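Local coordinates for acyl-CoA dehydrogenase (PDB 2Z1Q), which probably uses bound FAD to oxidise saturated acyl-CoA to 2,3-dehydroacyl-CoA, passing the electrons on to an acceptor, at residues R37-F42 against L72-I77; P64-A69 against E141-Y146; D78-Y83 against K132-L137. All coordinates share one frame; numbering follows the deposited sequence.

Contact 1 (R37-F42 against L72-I77)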
loop_
_atom_site.group_PDB
_atom_site.type_symbol
_atom_site.label_atom_id
_atom_site.label_comp_id
_atom_site.label_asym_id
_atom_site.label_seq_id
_atom_site.Cartn_x
_atom_site.Cartn_y
_atom_site.Cartn_z
ATOM N N ARG B 37 -25.325 1.504 -17.975
ATOM C CA ARG B 37 -25.313 2.858 -18.503
ATOM C C ARG B 37 -26.090 3.803 -17.571
ATOM O O ARG B 37 -25.677 4.939 -17.339
ATOM C CB ARG B 37 -25.902 2.860 -19.911
ATOM C CG ARG B 37 -25.586 4.093 -20.725
ATOM C CD ARG B 37 -25.924 3.897 -22.202
ATOM N NE ARG B 37 -25.171 2.802 -22.819
ATOM C CZ ARG B 37 -25.660 1.585 -23.046
ATOM N NH1 ARG B 37 -24.895 0.658 -23.614
ATOM N NH2 ARG B 37 -26.910 1.291 -22.711
ATOM N N THR B 38 -27.202 3.311 -17.031
ATOM C CA THR B 38 -28.036 4.088 -16.110
ATOM C C THR B 38 -27.202 4.476 -14.891
ATOM O O THR B 38 -27.200 5.628 -14.458
ATOM C CB THR B 38 -29.261 3.265 -15.630
ATOM O OG1 THR B 38 -30.112 2.978 -16.746
ATOM C CG2 THR B 38 -30.052 4.038 -14.585
ATOM N N THR B 39 -26.494 3.495 -14.347
ATOM C CA THR B 39 -25.643 3.713 -13.188
ATOM C C THR B 39 -24.564 4.738 -13.510
ATOM O O THR B 39 -24.335 5.671 -12.736
ATOM C CB THR B 39 -25.009 2.386 -12.726
ATOM O OG1 THR B 39 -26.048 1.481 -12.325
ATOM C CG2 THR B 39 -24.066 2.612 -11.563
ATOM N N ARG B 40 -23.904 4.582 -14.653
ATOM C CA ARG B 40 -22.867 5.525 -15.053
ATOM C C ARG B 40 -23.428 6.948 -15.122
ATOM O O ARG B 40 -22.744 7.910 -14.752
ATOM C CB ARG B 40 -22.273 5.129 -16.408
ATOM C CG ARG B 40 -21.100 4.140 -16.328
ATOM C CD ARG B 40 -20.594 3.719 -17.715
ATOM N NE ARG B 40 -21.294 2.544 -18.243
ATOM C CZ ARG B 40 -21.783 2.452 -19.479
ATOM N NH1 ARG B 40 -21.657 3.469 -20.326
ATOM N NH2 ARG B 40 -22.402 1.345 -19.875
ATOM N N THR B 41 -24.672 7.075 -15.579
ATOM C CA THR B 41 -25.308 8.382 -15.692
ATOM C C THR B 41 -25.621 8.923 -14.297
ATOM O O THR B 41 -25.353 10.084 -13.990
ATOM C CB THR B 41 -26.611 8.296 -16.513
ATOM O OG1 THR B 41 -26.334 7.684 -17.777
ATOM C CG2 THR B 41 -27.188 9.686 -16.751
ATOM N N PHE B 42 -26.191 8.061 -13.465
ATOM C CA PHE B 42 -26.534 8.399 -12.089
ATOM C C PHE B 42 -25.325 8.937 -11.327
ATOM O O PHE B 42 -25.441 9.885 -10.551
ATOM C CB PHE B 42 -27.056 7.151 -11.376
ATOM C CG PHE B 42 -27.340 7.360 -9.913
ATOM C CD1 PHE B 42 -28.318 8.258 -9.503
ATOM C CD2 PHE B 42 -26.642 6.637 -8.945
ATOM C CE1 PHE B 42 -28.602 8.435 -8.156
ATOM C CE2 PHE B 42 -26.922 6.808 -7.591
ATOM C CZ PHE B 42 -27.907 7.711 -7.199
ATOM N N LEU B 72 -34.758 4.739 -9.773
ATOM C CA LEU B 72 -34.109 4.209 -10.978
ATOM C C LEU B 72 -34.137 2.686 -11.011
ATOM O O LEU B 72 -33.734 2.067 -11.995
ATOM C CB LEU B 72 -32.655 4.685 -11.052
ATOM C CG LEU B 72 -32.400 6.166 -11.348
ATOM C CD1 LEU B 72 -30.929 6.490 -11.152
ATOM C CD2 LEU B 72 -32.830 6.482 -12.770
ATOM N N GLY B 73 -34.607 2.096 -9.919
ATOM C CA GLY B 73 -34.676 0.651 -9.804
ATOM C C GLY B 73 -33.374 -0.008 -9.368
ATOM O O GLY B 73 -33.275 -1.228 -9.374
ATOM N N LEU B 74 -32.377 0.777 -8.972
ATOM C CA LEU B 74 -31.099 0.192 -8.559
ATOM C C LEU B 74 -31.161 -0.504 -7.212
ATOM O O LEU B 74 -30.307 -1.333 -6.899
ATOM C CB LEU B 74 -29.998 1.254 -8.535
ATOM C CG LEU B 74 -29.717 1.901 -9.892
ATOM C CD1 LEU B 74 -28.522 2.826 -9.780
ATOM C CD2 LEU B 74 -29.462 0.824 -10.937
ATOM N N LEU B 75 -32.174 -0.179 -6.418
ATOM C CA LEU B 75 -32.305 -0.785 -5.104
ATOM C C LEU B 75 -33.239 -1.996 -5.108
ATOM O O LEU B 75 -33.358 -2.697 -4.102
ATOM C CB LEU B 75 -32.809 0.259 -4.100
ATOM C CG LEU B 75 -31.942 1.515 -4.015
ATOM C CD1 LEU B 75 -32.593 2.518 -3.066
ATOM C CD2 LEU B 75 -30.541 1.140 -3.542
ATOM N N ALA B 76 -33.888 -2.239 -6.244
ATOM C CA ALA B 76 -34.816 -3.364 -6.362
ATOM C C ALA B 76 -34.294 -4.532 -7.205
ATOM O O ALA B 76 -34.985 -5.533 -7.372
ATOM C CB ALA B 76 -36.150 -2.875 -6.921
ATOM N N ILE B 77 -33.073 -4.409 -7.718
ATOM C CA ILE B 77 -32.459 -5.464 -8.538
ATOM C C ILE B 77 -32.465 -6.851 -7.881
ATOM O O ILE B 77 -32.845 -7.842 -8.511
ATOM C CB ILE B 77 -30.999 -5.089 -8.887
ATOM C CG1 ILE B 77 -30.982 -3.803 -9.700
ATOM C CG2 ILE B 77 -30.325 -6.213 -9.666
ATOM C CD1 ILE B 77 -29.599 -3.248 -9.892
#

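Contact 2 (P64-A69 against E141-Y146). With FAD (flavin-adenine dinucleotide), chain D.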
loop_
_atom_site.group_PDB
_atom_site.type_symbol
_atom_site.label_atom_id
_atom_site.label_comp_id
_atom_site.label_asym_id
_atom_site.label_seq_id
_atom_site.Cartn_x
_atom_site.Cartn_y
_atom_site.Cartn_z
ATOM N N PRO B 64 -31.401 11.685 -0.093
ATOM C CA PRO B 64 -31.985 11.990 -1.395
ATOM C C PRO B 64 -31.317 11.173 -2.513
ATOM O O PRO B 64 -31.985 10.765 -3.467
ATOM C CB PRO B 64 -31.761 13.499 -1.527
ATOM C CG PRO B 64 -30.520 13.730 -0.700
ATOM C CD PRO B 64 -30.804 12.883 0.512
ATOM N N LEU B 65 -30.009 10.930 -2.398
ATOM C CA LEU B 65 -29.294 10.138 -3.404
ATOM C C LEU B 65 -29.813 8.716 -3.439
ATOM O O LEU B 65 -29.941 8.112 -4.500
ATOM C CB LEU B 65 -27.795 10.102 -3.116
ATOM C CG LEU B 65 -26.989 11.283 -3.652
ATOM C CD1 LEU B 65 -25.575 11.209 -3.114
ATOM C CD2 LEU B 65 -26.982 11.267 -5.182
ATOM N N MET B 66 -30.113 8.179 -2.266
ATOM C CA MET B 66 -30.605 6.820 -2.174
ATOM C C MET B 66 -32.028 6.761 -2.751
ATOM O O MET B 66 -32.415 5.763 -3.369
ATOM C CB MET B 66 -30.554 6.354 -0.712
ATOM C CG MET B 66 -30.492 4.832 -0.516
ATOM S SD MET B 66 -28.898 4.004 -0.887
ATOM C CE MET B 66 -28.889 4.009 -2.659
ATOM N N ARG B 67 -32.803 7.830 -2.562
ATOM C CA ARG B 67 -34.159 7.892 -3.100
ATOM C C ARG B 67 -34.068 7.878 -4.629
ATOM O O ARG B 67 -34.797 7.146 -5.294
ATOM C CB ARG B 67 -34.863 9.175 -2.651
ATOM C CG ARG B 67 -35.959 9.000 -1.610
ATOM C CD ARG B 67 -35.421 8.557 -0.252
ATOM N NE ARG B 67 -36.316 8.981 0.824
ATOM C CZ ARG B 67 -36.184 8.632 2.099
ATOM N NH1 ARG B 67 -35.189 7.838 2.475
ATOM N NH2 ARG B 67 -37.041 9.089 3.001
ATOM N N LYS B 68 -33.162 8.678 -5.184
ATOM C CA LYS B 68 -33.003 8.721 -6.638
ATOM C C LYS B 68 -32.603 7.362 -7.203
ATOM O O LYS B 68 -33.126 6.944 -8.234
ATOM C CB LYS B 68 -31.964 9.765 -7.051
ATOM C CG LYS B 68 -32.403 11.205 -6.834
ATOM C CD LYS B 68 -31.338 12.195 -7.275
ATOM C CE LYS B 68 -31.825 13.627 -7.098
ATOM N NZ LYS B 68 -32.050 13.960 -5.666
ATOM N N ALA B 69 -31.674 6.681 -6.534
ATOM C CA ALA B 69 -31.217 5.368 -6.986
ATOM C C ALA B 69 -32.375 4.380 -6.927
ATOM O O ALA B 69 -32.444 3.432 -7.710
ATOM C CB ALA B 69 -30.067 4.876 -6.112
ATOM N N GLU B 141 -37.372 4.502 -0.001
ATOM C CA GLU B 141 -38.088 5.312 0.970
ATOM C C GLU B 141 -37.463 5.028 2.330
ATOM O O GLU B 141 -37.323 5.917 3.171
ATOM C CB GLU B 141 -39.574 4.953 0.956
ATOM C CG GLU B 141 -40.336 5.459 2.173
ATOM C CD GLU B 141 -41.837 5.449 1.968
ATOM O OE1 GLU B 141 -42.379 4.414 1.517
ATOM O OE2 GLU B 141 -42.477 6.479 2.268
ATOM N N TRP B 142 -37.062 3.779 2.525
ATOM C CA TRP B 142 -36.436 3.362 3.766
ATOM C C TRP B 142 -35.031 2.805 3.534
ATOM O O TRP B 142 -34.823 1.960 2.654
ATOM C CB TRP B 142 -37.328 2.338 4.444
ATOM C CG TRP B 142 -38.335 2.963 5.347
ATOM C CD1 TRP B 142 -38.878 4.212 5.238
ATOM C CD2 TRP B 142 -38.899 2.382 6.520
ATOM N NE1 TRP B 142 -39.747 4.447 6.278
ATOM C CE2 TRP B 142 -39.777 3.337 7.081
ATOM C CE3 TRP B 142 -38.744 1.144 7.159
ATOM C CZ2 TRP B 142 -40.497 3.091 8.250
ATOM C CZ3 TRP B 142 -39.453 0.899 8.318
ATOM C CH2 TRP B 142 -40.320 1.868 8.853
ATOM N N ILE B 143 -34.063 3.298 4.305
ATOM C CA ILE B 143 -32.678 2.854 4.195
ATOM C C ILE B 143 -32.409 1.809 5.266
ATOM O O ILE B 143 -32.803 1.982 6.418
ATOM C CB ILE B 143 -31.702 4.040 4.368
ATOM C CG1 ILE B 143 -31.991 5.093 3.296
ATOM C CG2 ILE B 143 -30.254 3.571 4.237
ATOM C CD1 ILE B 143 -31.191 6.356 3.446
ATOM N N ALA B 144 -31.735 0.725 4.904
ATOM C CA ALA B 144 -31.480 -0.320 5.882
ATOM C C ALA B 144 -30.027 -0.350 6.385
ATOM O O ALA B 144 -29.116 0.115 5.707
ATOM C CB ALA B 144 -31.886 -1.684 5.297
ATOM N N ALA B 145 -29.845 -0.882 7.594
ATOM C CA ALA B 145 -28.528 -1.002 8.213
ATOM C C ALA B 145 -28.395 -2.407 8.794
ATOM O O ALA B 145 -29.393 -3.051 9.136
ATOM C CB ALA B 145 -28.353 0.041 9.312
ATOM N N TYR B 146 -27.154 -2.862 8.923
ATOM C CA TYR B 146 -26.840 -4.197 9.420
ATOM C C TYR B 146 -25.963 -4.053 10.659
ATOM O O TYR B 146 -24.874 -3.484 10.588
ATOM C CB TYR B 146 -26.069 -4.931 8.325
ATOM C CG TYR B 146 -25.847 -6.398 8.542
ATOM C CD1 TYR B 146 -26.888 -7.309 8.412
ATOM C CD2 TYR B 146 -24.565 -6.889 8.794
ATOM C CE1 TYR B 146 -26.657 -8.685 8.516
ATOM C CE2 TYR B 146 -24.323 -8.243 8.900
ATOM C CZ TYR B 146 -25.367 -9.139 8.758
ATOM O OH TYR B 146 -25.108 -10.486 8.855
HETATM P PA FAD D . -9.562 -7.166 14.397
HETATM O O1A FAD D . -9.650 -5.900 13.712
HETATM O O2A FAD D . -10.485 -7.578 15.635
HETATM O O5B FAD D . -8.937 -8.351 13.587
HETATM C C5B FAD D . -7.517 -8.217 13.558
HETATM C C4B FAD D . -7.155 -9.519 12.881
HETATM O O4B FAD D . -8.045 -10.301 12.190
HETATM C C3B FAD D . -5.695 -9.748 12.280
HETATM O O3B FAD D . -4.759 -10.049 13.322
HETATM C C2B FAD D . -6.152 -10.970 11.382
HETATM O O2B FAD D . -5.138 -11.929 11.064
HETATM C C1B FAD D . -7.171 -11.345 12.420
HETATM N N9A FAD D . -7.777 -12.639 12.524
HETATM C C8A FAD D . -9.053 -12.789 12.984
HETATM N N7A FAD D . -9.367 -14.031 13.033
HETATM C C5A FAD D . -8.327 -14.768 12.587
HETATM C C6A FAD D . -8.090 -16.166 12.419
HETATM N N6A FAD D . -9.083 -17.068 12.739
HETATM N N1A FAD D . -6.878 -16.554 11.936
HETATM C C2A FAD D . -5.916 -15.682 11.650
HETATM N N3A FAD D . -6.115 -14.389 11.809
HETATM C C4A FAD D . -7.266 -13.871 12.267
HETATM N N1 FAD D . -20.104 -4.112 10.595
HETATM C C2 FAD D . -21.413 -4.415 10.459
HETATM O O2 FAD D . -21.869 -5.325 11.133
HETATM N N3 FAD D . -22.244 -3.742 9.625
HETATM C C4 FAD D . -21.812 -2.689 8.848
HETATM O O4 FAD D . -22.558 -2.091 8.112
HETATM C C4X FAD D . -20.387 -2.291 8.962
HETATM N N5 FAD D . -19.867 -1.257 8.279
HETATM C C5X FAD D . -18.569 -0.888 8.437
HETATM C C6 FAD D . -18.033 0.260 7.751
HETATM C C7 FAD D . -16.700 0.646 7.969
HETATM C C7M FAD D . -16.154 1.872 7.262
HETATM C C8 FAD D . -15.863 -0.107 8.853
HETATM C C8M FAD D . -14.426 0.281 9.122
HETATM C C9 FAD D . -16.363 -1.212 9.505
HETATM C C9A FAD D . -17.718 -1.626 9.322
HETATM N N10 FAD D . -18.218 -2.738 10.035
HETATM C C10 FAD D . -19.543 -3.099 9.904
HETATM C "C1'" FAD D . -17.287 -3.406 10.909
HETATM C "C2'" FAD D . -16.681 -4.701 10.350
HETATM O "O2'" FAD D . -17.675 -5.699 10.176
HETATM C "C3'" FAD D . -15.685 -5.037 11.414
HETATM O "O3'" FAD D . -14.718 -3.948 11.455
HETATM C "C4'" FAD D . -14.896 -6.297 11.188
HETATM O "O4'" FAD D . -15.703 -7.477 11.146
HETATM C "C5'" FAD D . -13.966 -6.249 12.345
HETATM O "O5'" FAD D . -13.068 -7.240 12.385
HETATM P P FAD D . -12.121 -6.652 13.538
HETATM O O1P FAD D . -11.750 -5.268 13.139
HETATM O O2P FAD D . -12.903 -6.606 14.965
HETATM O O3P FAD D . -10.837 -7.661 13.509
#

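Contact 3 (D78-Y83 against K132-L137)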
loop_
_atom_site.group_PDB
_atom_site.type_symbol
_atom_site.label_atom_id
_atom_site.label_comp_id
_atom_site.label_asym_id
_atom_site.label_seq_id
_atom_site.Cartn_x
_atom_site.Cartn_y
_atom_site.Cartn_z
ATOM N N ASP B 78 -32.037 -6.933 -6.624
ATOM C CA ASP B 78 -31.994 -8.213 -5.919
ATOM C C ASP B 78 -33.214 -8.480 -5.042
ATOM O O ASP B 78 -33.190 -9.362 -4.182
ATOM C CB ASP B 78 -30.729 -8.302 -5.065
ATOM C CG ASP B 78 -29.478 -8.511 -5.898
ATOM O OD1 ASP B 78 -28.407 -7.994 -5.504
ATOM O OD2 ASP B 78 -29.563 -9.199 -6.939
ATOM N N VAL B 79 -34.285 -7.725 -5.268
ATOM C CA VAL B 79 -35.504 -7.893 -4.487
ATOM C C VAL B 79 -36.601 -8.624 -5.263
ATOM O O VAL B 79 -36.833 -8.351 -6.442
ATOM C CB VAL B 79 -36.065 -6.528 -4.022
ATOM C CG1 VAL B 79 -37.331 -6.734 -3.200
ATOM C CG2 VAL B 79 -35.005 -5.776 -3.217
ATOM N N PRO B 80 -37.291 -9.566 -4.601
ATOM C CA PRO B 80 -38.367 -10.326 -5.248
ATOM C C PRO B 80 -39.429 -9.415 -5.871
ATOM O O PRO B 80 -39.689 -8.309 -5.389
ATOM C CB PRO B 80 -38.911 -11.175 -4.110
ATOM C CG PRO B 80 -37.679 -11.437 -3.280
ATOM C CD PRO B 80 -37.023 -10.077 -3.245
ATOM N N GLU B 81 -40.033 -9.890 -6.954
ATOM C CA GLU B 81 -41.050 -9.129 -7.665
ATOM C C GLU B 81 -42.320 -8.866 -6.865
ATOM O O GLU B 81 -42.892 -7.775 -6.934
ATOM C CB GLU B 81 -41.402 -9.846 -8.966
ATOM C CG GLU B 81 -40.229 -9.940 -9.910
ATOM C CD GLU B 81 -40.546 -10.712 -11.169
ATOM O OE1 GLU B 81 -40.618 -11.959 -11.105
ATOM O OE2 GLU B 81 -40.725 -10.072 -12.224
ATOM N N GLU B 82 -42.762 -9.858 -6.103
ATOM C CA GLU B 82 -43.983 -9.708 -5.324
ATOM C C GLU B 82 -43.870 -8.701 -4.185
ATOM O O GLU B 82 -44.820 -8.524 -3.415
ATOM C CB GLU B 82 -44.419 -11.059 -4.758
ATOM C CG GLU B 82 -43.361 -11.759 -3.940
ATOM C CD GLU B 82 -42.552 -12.746 -4.759
ATOM O OE1 GLU B 82 -41.933 -12.333 -5.765
ATOM O OE2 GLU B 82 -42.538 -13.940 -4.392
ATOM N N TYR B 83 -42.714 -8.044 -4.084
ATOM C CA TYR B 83 -42.472 -7.050 -3.041
ATOM C C TYR B 83 -41.909 -5.751 -3.597
ATOM O O TYR B 83 -41.213 -5.023 -2.892
ATOM C CB TYR B 83 -41.499 -7.597 -1.998
ATOM C CG TYR B 83 -41.930 -8.911 -1.403
ATOM C CD1 TYR B 83 -43.072 -9.004 -0.603
ATOM C CD2 TYR B 83 -41.209 -10.070 -1.662
ATOM C CE1 TYR B 83 -43.481 -10.234 -0.080
ATOM C CE2 TYR B 83 -41.605 -11.293 -1.150
ATOM C CZ TYR B 83 -42.736 -11.374 -0.366
ATOM O OH TYR B 83 -43.105 -12.617 0.098
ATOM N N LYS B 132 -44.256 -5.524 4.648
ATOM C CA LYS B 132 -44.261 -4.235 5.309
ATOM C C LYS B 132 -42.882 -3.625 5.480
ATOM O O LYS B 132 -42.726 -2.643 6.201
ATOM C CB LYS B 132 -44.939 -4.357 6.670
ATOM C CG LYS B 132 -44.098 -5.047 7.721
ATOM C CD LYS B 132 -43.672 -4.069 8.811
ATOM C CE LYS B 132 -44.867 -3.485 9.556
ATOM N NZ LYS B 132 -44.445 -2.649 10.724
ATOM N N TYR B 133 -41.881 -4.199 4.821
ATOM C CA TYR B 133 -40.522 -3.680 4.924
ATOM C C TYR B 133 -39.811 -3.626 3.585
ATOM O O TYR B 133 -39.313 -2.573 3.185
ATOM C CB TYR B 133 -39.701 -4.528 5.907
ATOM C CG TYR B 133 -39.986 -4.254 7.370
ATOM C CD1 TYR B 133 -40.148 -5.298 8.277
ATOM C CD2 TYR B 133 -40.103 -2.947 7.846
ATOM C CE1 TYR B 133 -40.427 -5.055 9.615
ATOM C CE2 TYR B 133 -40.379 -2.691 9.190
ATOM C CZ TYR B 133 -40.543 -3.750 10.064
ATOM O OH TYR B 133 -40.859 -3.512 11.382
ATOM N N LEU B 134 -39.776 -4.758 2.888
ATOM C CA LEU B 134 -39.107 -4.859 1.595
ATOM C C LEU B 134 -39.535 -3.809 0.572
ATOM O O LEU B 134 -38.701 -3.252 -0.145
ATOM C CB LEU B 134 -39.312 -6.262 1.022
ATOM C CG LEU B 134 -38.077 -6.986 0.480
ATOM C CD1 LEU B 134 -36.936 -6.926 1.492
ATOM C CD2 LEU B 134 -38.449 -8.431 0.170
ATOM N N PRO B 135 -40.839 -3.519 0.485
ATOM C CA PRO B 135 -41.258 -2.510 -0.496
ATOM C C PRO B 135 -40.571 -1.158 -0.280
ATOM O O PRO B 135 -40.113 -0.529 -1.231
ATOM C CB PRO B 135 -42.781 -2.461 -0.307
ATOM C CG PRO B 135 -43.102 -3.892 0.093
ATOM C CD PRO B 135 -42.000 -4.193 1.092
ATOM N N LYS B 136 -40.481 -0.708 0.966
ATOM C CA LYS B 136 -39.837 0.573 1.244
ATOM C C LYS B 136 -38.332 0.525 0.960
ATOM O O LYS B 136 -37.757 1.478 0.428
ATOM C CB LYS B 136 -40.063 0.972 2.698
ATOM C CG LYS B 136 -41.519 1.124 3.095
ATOM C CD LYS B 136 -41.588 1.661 4.520
ATOM C CE LYS B 136 -43.013 1.854 5.015
ATOM N NZ LYS B 136 -43.762 0.577 5.187
ATOM N N LEU B 137 -37.702 -0.590 1.314
ATOM C CA LEU B 137 -36.271 -0.741 1.084
ATOM C C LEU B 137 -35.974 -0.767 -0.407
ATOM O O LEU B 137 -34.983 -0.202 -0.853
ATOM C CB LEU B 137 -35.764 -2.030 1.728
ATOM C CG LEU B 137 -36.029 -2.172 3.228
ATOM C CD1 LEU B 137 -35.441 -3.484 3.715
ATOM C CD2 LEU B 137 -35.414 -1.005 3.986
#

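Contact 1 (R37-F42 against L72-I77)
The ring of F42 is approached obliquely by two leucine methyl groups, CD1 of L72 and CD1 of L74; the other flat group, the guanidinium of R40, packs within helix 30-54, with the CA of R37 over one face, 3.5 Å above its plane and displaced toward the rim. The F42 contact belongs to the N-terminal helical domain of the acyl-CoA dehydrogenase fold, where helix 30-54 packs against the end of helix 62-71, a terminus closed by a Schellman motif at G73. With phi at 83°, a side chain on this residue would collide with the carbonyl O of L72, so glycine suits the turn.

F42 is swung toward the leucines by a CG anti to its backbone N (chi1 175°). L72 crosses it obliquely, its CD1 lying 3.6 Å from F42 CD1 and 3.9 Å from F42 CB. L74 CD1 is a looser neighbour, 4.3 Å from F42 CD2. Beyond these, F42 also packs on K68 and A69 of helix 62-71, so a large flat hydrocarbon suits a place between two helices.

The threonines bring small methyl and hydroxyl branches to the same surface. T38 and L72 slide past each other in opposite directions, with T38 CG2 4.1 Å from L72 CD2. The buried T39 presents its hydroxyl to the fork of L74, T39 OG1 standing 3.7 Å from L74 CD2; that oxygen is satisfied by a hydrogen bond to I35 O one turn earlier, which lets it sit among methyls.

On the helix itself, R37 O accepts two donors, T41 N and T41 OG1; the hydroxyl donates over 2.9 Å from 35° above the carbonyl plane.

Contact 2 (P64-A69 against E141-Y146)
Helix 62-71 of the N-terminal helical domain here meets the segment leading into the strand of the middle beta domain that carries the FAD-binding Y146. M66 and I143 make the apolar part, crossing obliquely with M66 CG 4.1 Å from I143 CG1. The thioether chain is bent at chi2 and chi3, so its end leads away from I143; M66 also packs on F106 and Y110 of helix 106-117, and a flexible, unbranched chain can follow such a bend.

In the polar part R67, bent at chi2 (68°), lays its guanidinium so that the carbonyl O of E141 sits over one face, 3.0 Å from NH1 and 3.2 Å from NH2. The angles are too poor for hydrogen bonds, so the attraction is probably that of a cation for the carbonyl oxygen, while I143 CG1 lies at the edge of the group. The E141 carboxylate turns elsewhere, its OE2 6.1 Å from R67 NH2. An alanine in place of R67 would remove the guanidinium and would probably leave E141 O without this positive neighbour and I143 CG1 less covered.

The cofactor contact uses the strand backbone: FAD N3 donates to Y146 O over 2.8 Å, at an N-H...O angle of 134°. Because FAD N3 bonds to a main-chain carbonyl, this bond is likely to depend more on the course of the strand than on the side chain of Y146.

Contact 3 (D78-Y83 against K132-L137)
This is an apolar contact of a loop with the first turn of a helix, within the N-terminal helical domain: the 78-83 loop, which follows helix 62-71, rests on the start of helix 134-139, where Y133 occupies the N-cap position.

L134 is its hub. V79 meets it tip to tip, V79 CG1 lying 3.8 Å from L134 CG, and the beta-branched valine keeps its bulk close to the backbone. P80 crosses the leucine at about a right angle, its CD 4.1 Å from L134 CD2. L134 CD2 also meets the Y83 ring obliquely, 3.7 Å from Y83 CD2. P80 and L134 both also touch V122 of helix 119-124.

P135 suits the first turn of the helix, where a residue without an N-H breaks no helical bond. Its CA approaches Y83 O at 3.5 Å, a CA-H...O contact with an angle of 138° at the hydrogen, and P135 CG stands 3.7 Å from the same oxygen.

Cohesion therefore comes mainly from hydrocarbon burial, with a weak CA-H...O contact from P135 CA to the Y83 carbonyl added.

Overall arrangement
All three contacts lie on one side of the chain's centre, their own centres about 13 Å apart for contacts 1 and 2 and for contacts 2 and 3, and about 16 Å for contacts 1 and 3. Contacts 1 and 2 interlock along the chain, since 64-69 falls between 37-42 and 72-77; contact 3 is nested in the loop that contact 2 closes. Helix 62-71 serves contact 2 and leads into contact 1, where L74 N probably bonds to A69 O. Similarly, W142 N probably bonds to K136 O between contacts 2 and 3. Contacts 1 and 3 join parts of the N-terminal helical domain, and contact 2 links it to strand 144-147, whose Y146 reaches FAD.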